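Local structure of Rho guanine nucleotide exchange factor 12 (Homo sapiens, 1TXD) at residues F69-I75 against A120-F124; Q100-L106 against E193-K199; V54-L60 against D142-F148. The protein acts as a guanine nucleotide exchange factor for the RhoA GTPase and is represented here by its DH and PH domains. The protein carries 1 engineered substitution. One frame throughout, in Å; residues are numbered along the deposited sequence.

Interaction 1. Residues F69-I75 against A120-F124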
loop_
_atom_site.group_PDB
_atom_site.type_symbol
_atom_site.label_atom_id
_atom_site.label_comp_id
_atom_site.label_asym_id
_atom_site.label_seq_id
_atom_site.Cartn_x
_atom_site.Cartn_y
_atom_site.Cartn_z
ATOM N N PHE A 69 8.495 -5.001 10.293
ATOM C CA PHE A 69 9.660 -4.804 9.423
ATOM C C PHE A 69 9.767 -5.665 8.187
ATOM O O PHE A 69 10.590 -5.384 7.302
ATOM C CB PHE A 69 10.941 -5.083 10.268
ATOM C CG PHE A 69 11.109 -4.149 11.418
ATOM C CD1 PHE A 69 11.373 -2.777 11.186
ATOM C CD2 PHE A 69 11.032 -4.625 12.748
ATOM C CE1 PHE A 69 11.497 -1.875 12.279
ATOM C CE2 PHE A 69 11.145 -3.748 13.853
ATOM C CZ PHE A 69 11.422 -2.376 13.629
ATOM N N SER A 70 9.016 -6.769 8.158
ATOM C CA SER A 70 8.933 -7.675 7.006
ATOM C C SER A 70 10.273 -7.874 6.371
ATOM O O SER A 70 11.277 -8.397 7.008
ATOM C CB SER A 70 7.815 -7.204 6.048
ATOM O OG SER A 70 8.101 -5.903 5.443
ATOM N N ASN A 71 10.349 -7.475 5.117
ATOM C CA ASN A 71 11.534 -7.720 4.282
ATOM C C ASN A 71 12.411 -6.493 4.170
ATOM O O ASN A 71 13.052 -6.330 3.181
ATOM C CB ASN A 71 11.152 -8.221 2.901
ATOM C CG ASN A 71 10.511 -7.159 2.071
ATOM O OD1 ASN A 71 9.969 -6.219 2.613
ATOM N ND2 ASN A 71 10.692 -7.222 0.756
ATOM N N LEU A 72 12.464 -5.677 5.227
ATOM C CA LEU A 72 13.469 -4.625 5.367
ATOM C C LEU A 72 14.918 -5.076 4.984
ATOM O O LEU A 72 15.621 -4.380 4.253
ATOM C CB LEU A 72 13.568 -4.068 6.825
ATOM C CG LEU A 72 14.581 -2.921 6.947
ATOM C CD1 LEU A 72 14.218 -1.733 6.001
ATOM C CD2 LEU A 72 14.588 -2.411 8.400
ATOM N N GLU A 73 15.310 -6.231 5.438
ATOM C CA GLU A 73 16.667 -6.777 5.150
ATOM C C GLU A 73 16.909 -6.842 3.589
ATOM O O GLU A 73 17.959 -6.459 3.098
ATOM C CB GLU A 73 16.757 -8.165 5.732
ATOM C CG GLU A 73 18.115 -8.866 5.801
ATOM C CD GLU A 73 17.967 -10.302 6.337
ATOM O OE1 GLU A 73 18.433 -11.281 5.711
ATOM O OE2 GLU A 73 17.362 -10.495 7.419
ATOM N N ASP A 74 15.898 -7.255 2.826
ATOM C CA ASP A 74 16.101 -7.402 1.376
ATOM C C ASP A 74 15.987 -6.081 0.657
ATOM O O ASP A 74 16.655 -5.862 -0.324
ATOM C CB ASP A 74 15.149 -8.393 0.713
ATOM C CG ASP A 74 14.987 -9.671 1.454
ATOM O OD1 ASP A 74 15.967 -10.323 2.071
ATOM O OD2 ASP A 74 13.853 -10.156 1.391
ATOM N N ILE A 75 15.151 -5.174 1.096
ATOM C CA ILE A 75 15.107 -3.890 0.367
ATOM C C ILE A 75 16.395 -3.145 0.689
ATOM O O ILE A 75 16.970 -2.476 -0.152
ATOM C CB ILE A 75 13.859 -3.009 0.585
ATOM C CG1 ILE A 75 13.523 -2.873 2.025
ATOM C CG2 ILE A 75 12.570 -3.549 -0.211
ATOM C CD1 ILE A 75 12.828 -1.603 2.270
ATOM N N ALA A 120 10.338 -7.155 -4.241
ATOM C CA ALA A 120 10.806 -6.839 -2.904
ATOM C C ALA A 120 10.070 -5.602 -2.418
ATOM O O ALA A 120 9.547 -5.575 -1.296
ATOM C CB ALA A 120 12.280 -6.631 -2.874
ATOM N N ALA A 121 10.004 -4.586 -3.255
ATOM C CA ALA A 121 9.277 -3.389 -2.870
ATOM C C ALA A 121 7.779 -3.660 -2.659
ATOM O O ALA A 121 7.095 -2.939 -1.883
ATOM C CB ALA A 121 9.439 -2.282 -3.916
ATOM N N ALA A 122 7.242 -4.626 -3.382
ATOM C CA ALA A 122 5.771 -4.909 -3.298
ATOM C C ALA A 122 5.468 -5.516 -1.940
ATOM O O ALA A 122 4.427 -5.221 -1.330
ATOM C CB ALA A 122 5.289 -5.899 -4.421
ATOM N N THR A 123 6.391 -6.351 -1.479
ATOM C CA THR A 123 6.275 -7.002 -0.170
ATOM C C THR A 123 6.446 -5.965 0.972
ATOM O O THR A 123 5.559 -5.826 1.843
ATOM C CB THR A 123 7.295 -8.126 -0.063
ATOM O OG1 THR A 123 6.925 -9.182 -0.972
ATOM C CG2 THR A 123 7.300 -8.762 1.292
ATOM N N PHE A 124 7.581 -5.248 0.982
ATOM C CA PHE A 124 7.744 -4.156 1.947
ATOM C C PHE A 124 6.578 -3.167 1.923
ATOM O O PHE A 124 5.921 -2.956 2.924
ATOM C CB PHE A 124 9.044 -3.413 1.815
ATOM C CG PHE A 124 9.303 -2.497 2.961
ATOM C CD1 PHE A 124 9.708 -2.988 4.154
ATOM C CD2 PHE A 124 9.204 -1.139 2.825
ATOM C CE1 PHE A 124 9.949 -2.161 5.227
ATOM C CE2 PHE A 124 9.460 -0.316 3.903
ATOM C CZ PHE A 124 9.843 -0.826 5.080
#
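Asn71, in the turn between two helices, and Ile75, in the first turn of helix 72-90, pack against Ala120 and Phe124 of helix 112-126 through one side-chain-to-backbone hydrogen bond and a CH-pi contact, inside the DH domain. The hydrogen bond runs from Asn71 ND2 to Ala120 O at 2.9 Å, with an N-H...O angle of 160° and the acceptor almost in the amide plane. The same carbonyl also accepts the helical N-H of Phe124, so two donors hold it. Asn71 OD1 sits 3.1 Å from Phe124 CB, near the plane of the ring at its edge. With CG of Phe124 anti to its backbone N (chi1 -169°), the ring reaches the turn, and Ile75 CD1 stands 3.6 Å above its plane, over the centre. Phe69 O approaches the ring edge, 3.9 Å from Phe124 CE1, and Ile75 CG2 meets Ala120 CB at 4.1 Å. An alanine in place of Asn71 is likely to leave Ala120 O with its helical donor alone and to open a gap beside Thr123 and Phe124. Gln170 of helix 169-186 also touches both Ile75 and Phe124. Phe69 to Leu72 form a type II' beta turn, closed by Leu72 N to Phe69 O at 2.8 Å, with Ser70 at positive phi; it joins helix 62-69 to helix 72-90, packed on helix 112-126 of the all-helical DH bundle.

Interaction 2. Residues Q100-L106 against E193-K199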
loop_
_atom_site.group_PDB
_atom_site.type_symbol
_atom_site.label_atom_id
_atom_site.label_comp_id
_atom_site.label_asym_id
_atom_site.label_seq_id
_atom_site.Cartn_x
_atom_site.Cartn_y
_atom_site.Cartn_z
ATOM N N GLN A 100 27.977 6.475 -21.466
ATOM C CA GLN A 100 26.712 5.839 -21.803
ATOM C C GLN A 100 26.180 5.170 -20.557
ATOM O O GLN A 100 26.964 4.633 -19.797
ATOM C CB GLN A 100 26.907 4.747 -22.865
ATOM C CG GLN A 100 27.811 5.115 -24.036
ATOM C CD GLN A 100 27.294 6.342 -24.774
ATOM O OE1 GLN A 100 26.118 6.391 -25.131
ATOM N NE2 GLN A 100 28.149 7.339 -24.971
ATOM N N ILE A 101 24.865 5.198 -20.368
ATOM C CA ILE A 101 24.225 4.634 -19.169
ATOM C C ILE A 101 22.926 3.847 -19.417
ATOM O O ILE A 101 22.471 3.128 -18.545
ATOM C CB ILE A 101 23.984 5.735 -18.124
ATOM C CG1 ILE A 101 24.151 5.174 -16.731
ATOM C CG2 ILE A 101 22.584 6.384 -18.284
ATOM C CD1 ILE A 101 23.486 5.973 -15.695
ATOM N N GLY A 102 22.345 3.966 -20.606
ATOM C CA GLY A 102 21.097 3.297 -20.921
ATOM C C GLY A 102 21.153 1.828 -20.553
ATOM O O GLY A 102 20.222 1.297 -19.954
ATOM N N GLU A 103 22.261 1.175 -20.885
ATOM C CA GLU A 103 22.366 -0.256 -20.731
ATOM C C GLU A 103 22.385 -0.629 -19.253
ATOM O O GLU A 103 21.817 -1.643 -18.861
ATOM C CB GLU A 103 23.618 -0.792 -21.455
ATOM C CG GLU A 103 23.531 -2.262 -21.834
ATOM C CD GLU A 103 22.409 -2.568 -22.825
ATOM O OE1 GLU A 103 22.416 -1.989 -23.945
ATOM O OE2 GLU A 103 21.528 -3.394 -22.493
ATOM N N ASP A 104 23.023 0.210 -18.444
ATOM C CA ASP A 104 23.047 0.004 -16.999
ATOM C C ASP A 104 21.638 0.152 -16.425
ATOM O O ASP A 104 21.200 -0.658 -15.665
ATOM C CB ASP A 104 24.004 0.973 -16.322
ATOM C CG ASP A 104 25.359 0.940 -16.932
ATOM O OD1 ASP A 104 25.970 -0.147 -16.957
ATOM O OD2 ASP A 104 25.873 1.952 -17.446
ATOM N N LEU A 105 20.930 1.175 -16.862
ATOM C CA LEU A 105 19.556 1.391 -16.450
ATOM C C LEU A 105 18.662 0.229 -16.824
ATOM O O LEU A 105 17.753 -0.128 -16.077
ATOM C CB LEU A 105 19.027 2.673 -17.069
ATOM C CG LEU A 105 19.739 3.957 -16.645
ATOM C CD1 LEU A 105 19.133 5.066 -17.421
ATOM C CD2 LEU A 105 19.597 4.230 -15.173
ATOM N N LEU A 106 18.946 -0.385 -17.959
ATOM C CA LEU A 106 18.230 -1.570 -18.381
ATOM C C LEU A 106 18.566 -2.810 -17.538
ATOM O O LEU A 106 17.693 -3.622 -17.282
ATOM C CB LEU A 106 18.465 -1.840 -19.881
ATOM C CG LEU A 106 17.625 -0.939 -20.795
ATOM C CD1 LEU A 106 17.831 -1.290 -22.312
ATOM C CD2 LEU A 106 16.130 -0.967 -20.432
ATOM N N GLU A 193 20.986 5.554 -27.422
ATOM C CA GLU A 193 21.174 5.704 -25.989
ATOM C C GLU A 193 19.895 6.197 -25.332
ATOM O O GLU A 193 19.488 5.652 -24.290
ATOM C CB GLU A 193 22.335 6.644 -25.683
ATOM C CG GLU A 193 22.411 7.147 -24.252
ATOM C CD GLU A 193 22.918 6.110 -23.276
ATOM O OE1 GLU A 193 23.143 6.493 -22.113
ATOM O OE2 GLU A 193 23.103 4.930 -23.668
ATOM N N ARG A 194 19.265 7.199 -25.942
ATOM C CA ARG A 194 18.018 7.759 -25.437
ATOM C C ARG A 194 16.891 6.740 -25.423
ATOM O O ARG A 194 16.120 6.694 -24.467
ATOM C CB ARG A 194 17.569 8.986 -26.227
ATOM C CG ARG A 194 16.192 9.563 -25.820
ATOM C CD ARG A 194 15.431 10.259 -26.955
ATOM N NE ARG A 194 15.836 11.654 -27.073
ATOM C CZ ARG A 194 16.407 12.221 -28.155
ATOM N NH1 ARG A 194 16.654 11.533 -29.281
ATOM N NH2 ARG A 194 16.726 13.514 -28.118
ATOM N N GLU A 195 16.790 5.927 -26.470
ATOM C CA GLU A 195 15.743 4.902 -26.507
ATOM C C GLU A 195 15.810 3.919 -25.327
ATOM O O GLU A 195 14.794 3.463 -24.858
ATOM C CB GLU A 195 15.761 4.119 -27.822
ATOM C CG GLU A 195 14.379 3.855 -28.428
ATOM C CD GLU A 195 13.347 4.948 -28.127
ATOM O OE1 GLU A 195 13.460 6.072 -28.659
ATOM O OE2 GLU A 195 12.423 4.683 -27.329
ATOM N N LYS A 196 17.022 3.597 -24.901
ATOM C CA LYS A 196 17.264 2.691 -23.810
ATOM C C LYS A 196 16.850 3.330 -22.490
ATOM O O LYS A 196 16.238 2.667 -21.620
ATOM C CB LYS A 196 18.743 2.341 -23.739
ATOM C CG LYS A 196 19.185 1.373 -24.808
ATOM C CD LYS A 196 20.693 1.434 -24.995
ATOM C CE LYS A 196 21.118 0.702 -26.272
ATOM N NZ LYS A 196 22.343 -0.107 -26.044
ATOM N N VAL A 197 17.205 4.604 -22.335
ATOM C CA VAL A 197 16.886 5.344 -21.125
ATOM C C VAL A 197 15.380 5.369 -20.979
ATOM O O VAL A 197 14.869 4.989 -19.912
ATOM C CB VAL A 197 17.470 6.774 -21.113
ATOM C CG1 VAL A 197 16.937 7.577 -19.933
ATOM C CG2 VAL A 197 19.003 6.736 -21.021
ATOM N N LYS A 198 14.671 5.758 -22.044
ATOM C CA LYS A 198 13.202 5.826 -21.998
ATOM C C LYS A 198 12.543 4.463 -21.794
ATOM O O LYS A 198 11.461 4.394 -21.208
ATOM C CB LYS A 198 12.626 6.475 -23.251
ATOM C CG LYS A 198 12.846 7.969 -23.294
ATOM C CD LYS A 198 12.337 8.592 -24.599
ATOM C CE LYS A 198 10.834 8.905 -24.554
ATOM N NZ LYS A 198 10.438 9.731 -25.755
ATOM N N LYS A 199 13.180 3.390 -22.276
ATOM C CA LYS A 199 12.645 2.045 -22.080
ATOM C C LYS A 199 12.701 1.681 -20.571
ATOM O O LYS A 199 11.708 1.239 -20.004
ATOM C CB LYS A 199 13.396 1.021 -22.951
ATOM C CG LYS A 199 13.058 -0.485 -22.703
ATOM C CD LYS A 199 13.322 -1.329 -23.961
ATOM C CE LYS A 199 13.908 -2.735 -23.676
ATOM N NZ LYS A 199 13.164 -3.475 -22.625
HETATM O O HOH W 1 24.110 2.387 -22.942
#
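The carboxylate of Glu193 grips the backbone at the start of helix 102-109. Its OE1 takes two N-H groups, both on the syn side: Ile101 N at 2.8 Å, nearly straight at 171°, and Gly102 N at 3.0 Å, clearly tilted out of the carboxylate plane and less straight, which also sends a weaker bond to OE2. A water carries the pattern one residue further, donating to Glu193 OE2 and accepting from Glu103 N. A chi1 near 180° (165°) carries the Glu193 chain away from its own N, and the bend at chi2 turns the carboxylate onto these amides. The positive end of the helix dipole would probably stabilise its negative charge, and Arg25 adds a long, weak ion pair. Gln100 lies across the carboxylate, its OE1 bonded to Trp190 NE1.

The second polar link is a salt bridge, Lys196 NZ to Glu103 OE1 at 2.8 Å, with the ammonium nearly in line with the C-O bond. The backbones come closest at Gly102, whose CA is 4.7 Å from Val197 CA; a beta carbon built there would fall 2.7 Å from Lys196 CB, a clash. Further along, Leu105 CD1 meets Val197 CG2 at 4.0 Å, and Leu106 crosses Lys196 at about a right angle, CD1 to CG 3.9 Å.

The local helix axes approach to 8.1 Å and run nearly parallel, at 23°. Helix 20-57 receives Ile101 on Ile29 and Phe33 and Leu105 on Leu32, whereas Val197 reaches Ile184 and Ala185 of helix 169-186.

Interaction 3. Residues V54-L60 against D142-F148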
loop_
_atom_site.group_PDB
_atom_site.type_symbol
_atom_site.label_atom_id
_atom_site.label_comp_id
_atom_site.label_asym_id
_atom_site.label_seq_id
_atom_site.Cartn_x
_atom_site.Cartn_y
_atom_site.Cartn_z
ATOM N N VAL A 54 15.878 -3.445 18.443
ATOM C CA VAL A 54 14.731 -4.097 19.030
ATOM C C VAL A 54 14.849 -5.604 18.983
ATOM O O VAL A 54 14.385 -6.302 19.861
ATOM C CB VAL A 54 13.414 -3.671 18.311
ATOM C CG1 VAL A 54 13.159 -4.488 17.076
ATOM C CG2 VAL A 54 12.242 -3.855 19.247
ATOM N N SER A 55 15.441 -6.107 17.918
ATOM C CA SER A 55 15.614 -7.523 17.745
ATOM C C SER A 55 16.593 -7.972 18.845
ATOM O O SER A 55 16.348 -8.951 19.534
ATOM C CB SER A 55 16.115 -7.793 16.308
ATOM O OG SER A 55 16.558 -9.127 16.175
ATOM N N ARG A 56 17.638 -7.206 19.077
ATOM C CA ARG A 56 18.587 -7.565 20.149
ATOM C C ARG A 56 17.936 -7.501 21.531
ATOM O O ARG A 56 18.301 -8.259 22.402
ATOM C CB ARG A 56 19.811 -6.652 20.130
ATOM C CG ARG A 56 20.861 -7.021 19.071
ATOM C CD ARG A 56 22.239 -6.397 19.329
ATOM N NE ARG A 56 22.172 -4.973 19.708
ATOM C CZ ARG A 56 22.218 -3.928 18.861
ATOM N NH1 ARG A 56 22.335 -4.091 17.540
ATOM N NH2 ARG A 56 22.141 -2.694 19.361
ATOM N N GLU A 57 16.978 -6.598 21.740
ATOM C CA GLU A 57 16.389 -6.453 23.077
ATOM C C GLU A 57 15.365 -7.563 23.310
ATOM O O GLU A 57 15.034 -7.880 24.429
ATOM C CB GLU A 57 15.824 -5.027 23.296
ATOM C CG GLU A 57 16.941 -4.081 23.793
ATOM C CD GLU A 57 16.637 -2.580 23.744
ATOM O OE1 GLU A 57 17.607 -1.808 23.599
ATOM O OE2 GLU A 57 15.459 -2.147 23.848
ATOM N N GLY A 58 14.880 -8.170 22.233
ATOM C CA GLY A 58 13.952 -9.291 22.354
ATOM C C GLY A 58 12.559 -8.920 22.802
ATOM O O GLY A 58 11.850 -9.784 23.286
ATOM N N ILE A 59 12.185 -7.652 22.607
ATOM C CA ILE A 59 10.896 -7.088 22.996
ATOM C C ILE A 59 9.742 -7.629 22.151
ATOM O O ILE A 59 8.628 -7.761 22.669
ATOM C CB ILE A 59 10.880 -5.500 22.748
ATOM C CG1 ILE A 59 11.899 -4.743 23.553
ATOM C CG2 ILE A 59 9.482 -4.920 22.923
ATOM C CD1 ILE A 59 12.079 -5.248 24.941
ATOM N N LEU A 60 9.992 -7.796 20.844
ATOM C CA LEU A 60 9.024 -8.340 19.916
ATOM C C LEU A 60 9.202 -9.827 19.654
ATOM O O LEU A 60 10.276 -10.391 19.750
ATOM C CB LEU A 60 9.035 -7.600 18.584
ATOM C CG LEU A 60 8.850 -6.059 18.694
ATOM C CD1 LEU A 60 9.138 -5.467 17.379
ATOM C CD2 LEU A 60 7.502 -5.701 19.208
ATOM N N ASP A 142 2.219 -2.626 25.127
ATOM C CA ASP A 142 3.527 -3.055 25.699
ATOM C C ASP A 142 4.472 -1.893 26.066
ATOM O O ASP A 142 5.230 -1.390 25.199
ATOM C CB ASP A 142 4.241 -3.956 24.709
ATOM C CG ASP A 142 5.555 -4.436 25.223
ATOM O OD1 ASP A 142 5.968 -4.189 26.399
ATOM O OD2 ASP A 142 6.251 -5.112 24.513
ATOM N N SER A 143 4.491 -1.527 27.345
ATOM C CA SER A 143 5.380 -0.502 27.842
ATOM C C SER A 143 6.827 -0.587 27.339
ATOM O O SER A 143 7.434 0.426 27.087
ATOM C CB SER A 143 5.430 -0.528 29.378
ATOM O OG SER A 143 4.269 0.102 29.795
ATOM N N ARG A 144 7.362 -1.789 27.240
ATOM C CA ARG A 144 8.757 -1.955 26.866
ATOM C C ARG A 144 9.003 -1.525 25.431
ATOM O O ARG A 144 10.083 -1.018 25.118
ATOM C CB ARG A 144 9.212 -3.384 27.060
ATOM C CG ARG A 144 8.722 -4.003 28.327
ATOM C CD ARG A 144 9.485 -5.225 28.750
ATOM N NE ARG A 144 10.927 -5.102 28.547
ATOM C CZ ARG A 144 11.687 -5.994 27.891
ATOM N NH1 ARG A 144 11.144 -7.090 27.331
ATOM N NH2 ARG A 144 13.001 -5.782 27.779
ATOM N N PHE A 145 7.986 -1.680 24.567
ATOM C CA PHE A 145 8.137 -1.315 23.175
ATOM C C PHE A 145 7.827 0.178 23.001
ATOM O O PHE A 145 8.439 0.863 22.173
ATOM C CB PHE A 145 7.202 -2.149 22.309
ATOM C CG PHE A 145 7.249 -1.787 20.861
ATOM C CD1 PHE A 145 8.304 -2.203 20.072
ATOM C CD2 PHE A 145 6.262 -1.017 20.293
ATOM C CE1 PHE A 145 8.378 -1.883 18.741
ATOM C CE2 PHE A 145 6.313 -0.703 18.963
ATOM C CZ PHE A 145 7.376 -1.139 18.173
ATOM N N GLN A 146 6.851 0.684 23.750
ATOM C CA GLN A 146 6.633 2.137 23.775
ATOM C C GLN A 146 7.947 2.843 24.182
ATOM O O GLN A 146 8.377 3.832 23.552
ATOM C CB GLN A 146 5.479 2.526 24.697
ATOM C CG GLN A 146 4.828 3.851 24.334
ATOM C CD GLN A 146 5.623 5.039 24.857
ATOM O OE1 GLN A 146 6.355 4.888 25.818
ATOM N NE2 GLN A 146 5.559 6.174 24.158
ATOM N N THR A 147 8.573 2.347 25.242
ATOM C CA THR A 147 9.825 2.935 25.697
ATOM C C THR A 147 10.855 2.858 24.603
ATOM O O THR A 147 11.446 3.866 24.217
ATOM C CB THR A 147 10.357 2.231 26.973
ATOM O OG1 THR A 147 9.449 2.431 28.057
ATOM C CG2 THR A 147 11.655 2.910 27.503
ATOM N N PHE A 148 11.060 1.658 24.086
ATOM C CA PHE A 148 12.039 1.452 23.006
ATOM C C PHE A 148 11.859 2.430 21.863
ATOM O O PHE A 148 12.798 3.054 21.481
ATOM C CB PHE A 148 12.043 0.032 22.458
ATOM C CG PHE A 148 12.901 -0.109 21.216
ATOM C CD1 PHE A 148 14.251 -0.371 21.324
ATOM C CD2 PHE A 148 12.388 0.152 19.991
ATOM C CE1 PHE A 148 15.063 -0.453 20.213
ATOM C CE2 PHE A 148 13.189 0.078 18.863
ATOM C CZ PHE A 148 14.538 -0.224 18.992
HETATM O O HOH W 2 7.117 -7.431 24.931
#
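Apolar packing dominates where Val54, Ile59 and Leu60 meet Phe145 and Phe148. Val54 lies over one face of the Phe148 ring, displaced toward its rim: CB is 4.0 Å from the centroid and 22° off the ring normal, a CH-pi contact. Phe145 is met differently. Ile59 CG2 comes up at 3.6 Å from Phe145 CB, near the ring plane, while Leu60 CD2 approaches Phe145 CD1 obliquely at 3.7 Å. Both phenylalanines have a trans chi1 (177° and 171°), which sends the two rings from successive turns of helix 143-154 toward residues 54-60.

Charged groups border this core. Glu57 OE2 sits at the edge of the Phe148 ring, 3.3 Å from CD1, with carboxylate and ring planes almost perpendicular. The Arg144 guanidinium lays one face over the Ile59 side chain; the modelled spacing there is very close, and its exact value is doubtful.

Hydrogen bonds hold the edges. Asp142, the N-cap of helix 143-154, accepts Arg144 N on OD1 at 2.9 Å, from above the carboxylate plane. Its OD2 accepts from a water that also donates to Ile59 O; the spacing to OD2 is short and its exact length doubtful.

With no direct hydrogen bond between the segments, cohesion rests mainly on side-chain packing, with one water probably bridging the rim. Glu57 OE2 and Arg144 NH2, 5.9 Å apart, probably add no more than a mild long-range attraction.

All three contacts lie in the helical DH domain, the exchange module; none involves the strands of the PH domain. Interaction 1 falls in the middle: its centre is about 21 Å from that of interaction 3 and about 27 Å from that of interaction 2, whereas interactions 2 and 3 stand about 46 Å apart, toward opposite ends of the bundle. Along the chain the segments come in the order 54-60, 69-75, 100-106, 120-124, 142-148, 193-199. Interactions 1 and 3 touch directly, Phe69 CE2 to Val54 CG1 at 3.9 Å. Helix 20-57 packs against residues of interactions 1 and 2 and ends in interaction 3, tying distant stretches into one elongated domain.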